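PDB 4G68: ABC transporter from Caldanaerobius, which probably captures xylan-derived xylo-oligosaccharides outside the cell, as the solute-binding component of an ABC transporter. Local coordinates for residues D374-T379 and S392-L397; F174-S179 and G341-A346. All coordinates share one frame; numbering follows the deposited sequence.

Contact 1. Residues D374-T379 and S392-L397. With XYS (alpha-D-xylopyranose), chain D.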
# COMPACT_ATOMS: atom_id res chain seq x y z
N ASP A 374 10.09 -8.46 -4.78
CA ASP A 374 9.62 -7.09 -4.49
C ASP A 374 10.81 -6.16 -4.41
O ASP A 374 10.81 -5.07 -4.94
CB ASP A 374 8.91 -7.01 -3.15
CG ASP A 374 7.47 -7.37 -3.20
OD1 ASP A 374 6.80 -7.39 -4.27
OD2 ASP A 374 6.93 -7.60 -2.08
N TYR A 375 11.85 -6.64 -3.75
CA TYR A 375 13.04 -5.80 -3.52
C TYR A 375 13.74 -5.56 -4.85
O TYR A 375 14.19 -4.45 -5.14
CB TYR A 375 13.98 -6.52 -2.59
CG TYR A 375 15.14 -5.70 -2.12
CD1 TYR A 375 14.97 -4.38 -1.74
CD2 TYR A 375 16.41 -6.30 -1.99
CE1 TYR A 375 16.02 -3.64 -1.23
CE2 TYR A 375 17.48 -5.57 -1.51
CZ TYR A 375 17.27 -4.26 -1.13
OH TYR A 375 18.32 -3.53 -0.65
N LEU A 376 13.85 -6.61 -5.65
CA LEU A 376 14.54 -6.48 -6.96
C LEU A 376 13.79 -5.69 -7.99
O LEU A 376 14.43 -5.00 -8.81
CB LEU A 376 14.86 -7.87 -7.54
CG LEU A 376 15.98 -8.66 -6.80
CD1 LEU A 376 15.96 -10.07 -7.36
CD2 LEU A 376 17.32 -7.97 -6.97
N ILE A 377 12.46 -5.82 -8.07
CA ILE A 377 11.74 -5.06 -9.11
C ILE A 377 10.95 -3.81 -8.62
O ILE A 377 10.27 -3.15 -9.42
CB ILE A 377 10.82 -5.94 -9.97
CG1 ILE A 377 9.72 -6.59 -9.15
CG2 ILE A 377 11.63 -7.00 -10.74
CD1 ILE A 377 8.72 -7.37 -10.00
N ALA A 378 11.03 -3.53 -7.31
CA ALA A 378 10.40 -2.40 -6.66
C ALA A 378 8.87 -2.44 -6.66
O ALA A 378 8.21 -1.42 -6.60
CB ALA A 378 10.93 -1.01 -7.15
N THR A 379 8.30 -3.64 -6.61
CA THR A 379 6.86 -3.78 -6.41
C THR A 379 6.55 -3.85 -4.91
O THR A 379 5.39 -3.89 -4.53
CB THR A 379 6.34 -5.11 -7.05
OG1 THR A 379 7.23 -6.15 -6.75
CG2 THR A 379 6.26 -4.98 -8.57
N SER A 392 23.71 -4.16 -6.00
CA SER A 392 23.87 -3.55 -7.31
C SER A 392 22.79 -3.96 -8.34
O SER A 392 22.73 -3.38 -9.41
CB SER A 392 25.26 -3.92 -7.86
OG SER A 392 25.23 -5.27 -8.30
N LYS A 393 21.97 -4.96 -8.03
CA LYS A 393 20.94 -5.37 -8.93
C LYS A 393 19.61 -4.72 -8.52
O LYS A 393 18.62 -4.91 -9.19
CB LYS A 393 20.79 -6.88 -8.83
CG LYS A 393 19.96 -7.55 -9.92
CD LYS A 393 20.12 -9.07 -9.77
CE LYS A 393 19.28 -9.89 -10.73
NZ LYS A 393 17.80 -9.67 -10.63
N VAL A 394 19.61 -3.95 -7.45
CA VAL A 394 18.36 -3.34 -6.98
C VAL A 394 18.17 -1.92 -7.53
O VAL A 394 19.13 -1.20 -7.77
CB VAL A 394 18.16 -3.47 -5.44
CG1 VAL A 394 18.50 -4.84 -4.92
CG2 VAL A 394 18.92 -2.48 -4.67
N ASP A 395 16.95 -1.50 -7.78
CA ASP A 395 16.82 -0.19 -8.35
C ASP A 395 17.15 0.94 -7.35
O ASP A 395 16.67 0.95 -6.19
CB ASP A 395 15.44 0.02 -9.01
CG ASP A 395 15.45 1.21 -9.96
OD1 ASP A 395 15.74 1.07 -11.19
OD2 ASP A 395 15.22 2.33 -9.51
N PRO A 396 17.88 1.97 -7.81
CA PRO A 396 18.13 3.11 -6.97
C PRO A 396 16.87 3.70 -6.34
O PRO A 396 16.95 4.26 -5.24
CB PRO A 396 18.82 4.12 -7.91
CG PRO A 396 19.47 3.25 -8.96
CD PRO A 396 18.57 2.08 -9.14
N LEU A 397 15.72 3.65 -7.05
CA LEU A 397 14.49 4.22 -6.45
C LEU A 397 14.05 3.43 -5.22
O LEU A 397 13.51 3.98 -4.28
CB LEU A 397 13.38 4.34 -7.50
CG LEU A 397 12.08 4.99 -7.09
CD1 LEU A 397 12.28 6.49 -6.78
CD2 LEU A 397 11.09 4.86 -8.26
C1 XYS D . 1.81 -5.69 -9.79
C2 XYS D . 0.32 -5.44 -9.47
C3 XYS D . 0.08 -4.41 -8.35
C4 XYS D . 1.07 -4.62 -7.19
C5 XYS D . 2.50 -4.62 -7.72
O1 XYS D . 2.15 -5.68 -11.14
O2 XYS D . -0.50 -5.17 -10.53
O3 XYS D . -1.24 -4.53 -7.97
O4 XYS D . 0.83 -3.82 -6.06
O5 XYS D . 2.74 -5.08 -8.96
O HOH W 1 14.60 -2.48 -7.16
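Val394 presses its CG1 methyl against the ring of Tyr375 in a CH-pi contact, and this meeting joins the C-terminal end of helix 356-377 to the approach of helix 396-406 in a periplasmic-binding-protein fold. The methyl lies over one ring face, displaced toward the rim, with CG1 nearest Tyr375 CE2 at 3.6 Å. The ring gets there because its CG is anti to the backbone N (chi1 -172°), which swings it off the helix beside the neighbouring segment. The same CG1 touches Leu376 CD2 at 3.9 Å, so one methyl serves two side chains of adjacent helical residues. Tyr386, whose ring meets that of Tyr375, and Ile399, against Val394, extend this buried side.

Toward solvent the grip slackens. The long chain of Lys393 lies across Leu376, its CG 4.0 Å from Leu376 CD2, and bends only at its last torsion (chi4 -60°), which leaves the NZ 3.8 Å from Leu376 CD1; this is van der Waals contact between an exposed lysine and a partly exposed leucine.

Polar groups are bridged by water. One molecule takes the N-H of Asp395 and donates to Tyr375 O and, weakly, to Leu376 O, occupying carbonyls at the end of the helix, just before Ala378 leaves helical geometry with positive phi. Asp395 itself is the N-cap of helix 396-406. Beyond the turn, the CG2 methyl of pocket residue Thr379 packs against the xylose, 3.5 Å from its ring oxygen O5, and the Thr379 OG1 reaches Asp374 OD1 at 2.8 Å, on the anti side of that carboxylate oxygen.

Contact 2. Residues F174-S179 and G341-A346. With XYP (beta-D-xylopyranose), chain B.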
# COMPACT_ATOMS: atom_id res chain seq x y z
N PHE A 174 5.25 -11.05 3.89
CA PHE A 174 6.22 -10.99 2.77
C PHE A 174 6.61 -9.57 2.37
O PHE A 174 7.69 -9.35 1.79
CB PHE A 174 5.78 -11.84 1.59
CG PHE A 174 4.68 -11.22 0.75
CD1 PHE A 174 5.00 -10.42 -0.35
CD2 PHE A 174 3.29 -11.48 1.07
CE1 PHE A 174 3.93 -9.85 -1.14
CE2 PHE A 174 2.28 -10.93 0.27
CZ PHE A 174 2.61 -10.11 -0.78
N ASP A 175 5.78 -8.59 2.67
CA ASP A 175 6.14 -7.17 2.30
C ASP A 175 5.65 -6.06 3.21
O ASP A 175 4.73 -6.26 4.03
CB ASP A 175 6.06 -6.83 0.78
CG ASP A 175 4.66 -6.63 0.24
OD1 ASP A 175 3.71 -6.51 0.97
OD2 ASP A 175 4.51 -6.62 -1.01
N GLN A 176 6.34 -4.92 3.10
CA GLN A 176 6.01 -3.73 3.87
C GLN A 176 5.62 -2.64 2.90
O GLN A 176 6.06 -2.62 1.72
CB GLN A 176 7.19 -3.16 4.67
CG GLN A 176 8.05 -4.13 5.45
CD GLN A 176 9.25 -3.41 5.96
OE1 GLN A 176 9.22 -2.16 6.11
NE2 GLN A 176 10.33 -4.18 6.27
N GLN A 177 4.75 -1.76 3.39
CA GLN A 177 4.35 -0.63 2.58
C GLN A 177 4.88 0.67 3.21
O GLN A 177 5.14 0.73 4.41
CB GLN A 177 2.80 -0.57 2.55
CG GLN A 177 2.22 -1.74 1.71
CD GLN A 177 0.72 -1.57 1.51
OE1 GLN A 177 0.10 -0.63 2.06
NE2 GLN A 177 0.13 -2.51 0.76
N ALA A 178 5.06 1.70 2.39
CA ALA A 178 5.47 3.01 2.91
C ALA A 178 4.96 4.05 1.90
O ALA A 178 4.96 3.80 0.66
CB ALA A 178 6.99 3.12 3.05
N SER A 179 4.56 5.20 2.40
CA SER A 179 4.01 6.30 1.57
C SER A 179 5.16 7.12 0.94
O SER A 179 6.11 7.51 1.66
CB SER A 179 3.08 7.17 2.42
OG SER A 179 3.75 7.61 3.64
N GLY A 341 2.01 3.19 6.27
CA GLY A 341 2.48 1.90 5.81
C GLY A 341 2.62 0.93 6.98
O GLY A 341 1.90 1.01 7.98
N GLY A 342 3.59 0.03 6.85
CA GLY A 342 3.89 -0.97 7.91
C GLY A 342 3.98 -2.34 7.21
O GLY A 342 3.88 -2.45 6.00
N THR A 343 4.20 -3.39 8.01
CA THR A 343 4.35 -4.72 7.37
C THR A 343 2.99 -5.29 7.22
O THR A 343 2.44 -5.78 8.18
CB THR A 343 5.28 -5.65 8.22
OG1 THR A 343 6.58 -5.01 8.28
CG2 THR A 343 5.48 -6.99 7.46
N VAL A 344 2.44 -5.19 6.01
CA VAL A 344 1.03 -5.53 5.84
C VAL A 344 0.79 -6.52 4.68
O VAL A 344 -0.34 -6.99 4.54
CB VAL A 344 0.16 -4.25 5.65
CG1 VAL A 344 0.27 -3.31 6.84
CG2 VAL A 344 0.57 -3.53 4.42
N GLY A 345 1.79 -6.80 3.83
CA GLY A 345 1.61 -7.86 2.74
C GLY A 345 1.86 -9.22 3.42
O GLY A 345 2.95 -9.44 3.95
N ALA A 346 0.92 -10.16 3.32
CA ALA A 346 1.10 -11.51 3.92
C ALA A 346 0.43 -12.60 3.05
O ALA A 346 -0.48 -12.31 2.24
CB ALA A 346 0.49 -11.55 5.31
C1 XYP B . -3.22 -1.81 -1.73
C2 XYP B . -4.70 -2.03 -1.46
C3 XYP B . -5.24 -0.77 -0.78
C4 XYP B . -4.37 -0.33 0.43
C5 XYP B . -2.85 -0.35 0.11
O2 XYP B . -5.35 -2.33 -2.67
O3 XYP B . -6.60 -1.06 -0.38
O4 XYP B . -4.73 0.96 0.93
O5 XYP B . -2.50 -1.57 -0.54
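Asp175 and Gly345 pair as antiparallel strand neighbours within the mixed sheet of this solute-binding fold, and backbone hydrogen bonds dominate their meeting. Two classic beta bulges share the pair. Gly345 O accepts from both Phe174 N, at 2.8 Å and nearly straight (176°), and Asp175 N, the two donors arriving from the same face of its carbonyl plane; Asp175 O in turn receives Gly345 N and, weakly, Val344 N. Farther along, Gln177 and Gly342 exchange a regular pair of bonds, Gln177 N to Gly342 O being 2.8 Å. Between these two pairs the partner strand turns a corner at Thr343. CA-H...O contacts add to the ladder, as from Gly341 CA to Gln177 O at 3.2 Å.

Side-chain contacts follow, the closest of them over a glycine. Asp175 CG sits between its backbone N and carbonyl carbon (chi1 76°), which lays OD1 over Gly345 CA at 3.1 Å, where a beta carbon would collide. The Phe174 ring stands obliquely to the Gly345-Ala346 peptide. On the opposite face from Gln177, the Gln176 CG rests against Thr343 OG1.

Within this contact, the sugar is reached by Gln177. Its extended chain crosses Val344 at about a right angle, with CD 3.5 Å from Val344 CG2, and its amide NE2 donates to the ring oxygen O5 of a xylopyranose at 3.1 Å. Trp229, which touches Gln177, also hydrogen-bonds a bound xylose. Braced by a valine methyl, Gln177 contributes a neutral N-H to a ring oxygen, so its own part in binding rests on a directional hydrogen bond, not on charge.

Contact 2 is a buried strand pairing that closes over a long sequence separation, whereas contact 1 is a partly exposed helix-end junction between neighbours in sequence; the centre of contact 2 lies about 7 Å from the centre of the chain, that of contact 1 about 17 Å. Main-chain hydrogen bonds hold the former, apolar side chains and a bridging water the latter. Strand 341-349 is followed in the chain by helix 356-377, and the contacts also meet in space: Asp374 OD2 lies 2.8 Å from Asp175 OD2, close enough to suggest a shared proton. Each contributes one residue to the glycan pocket, Thr379 and Gln177.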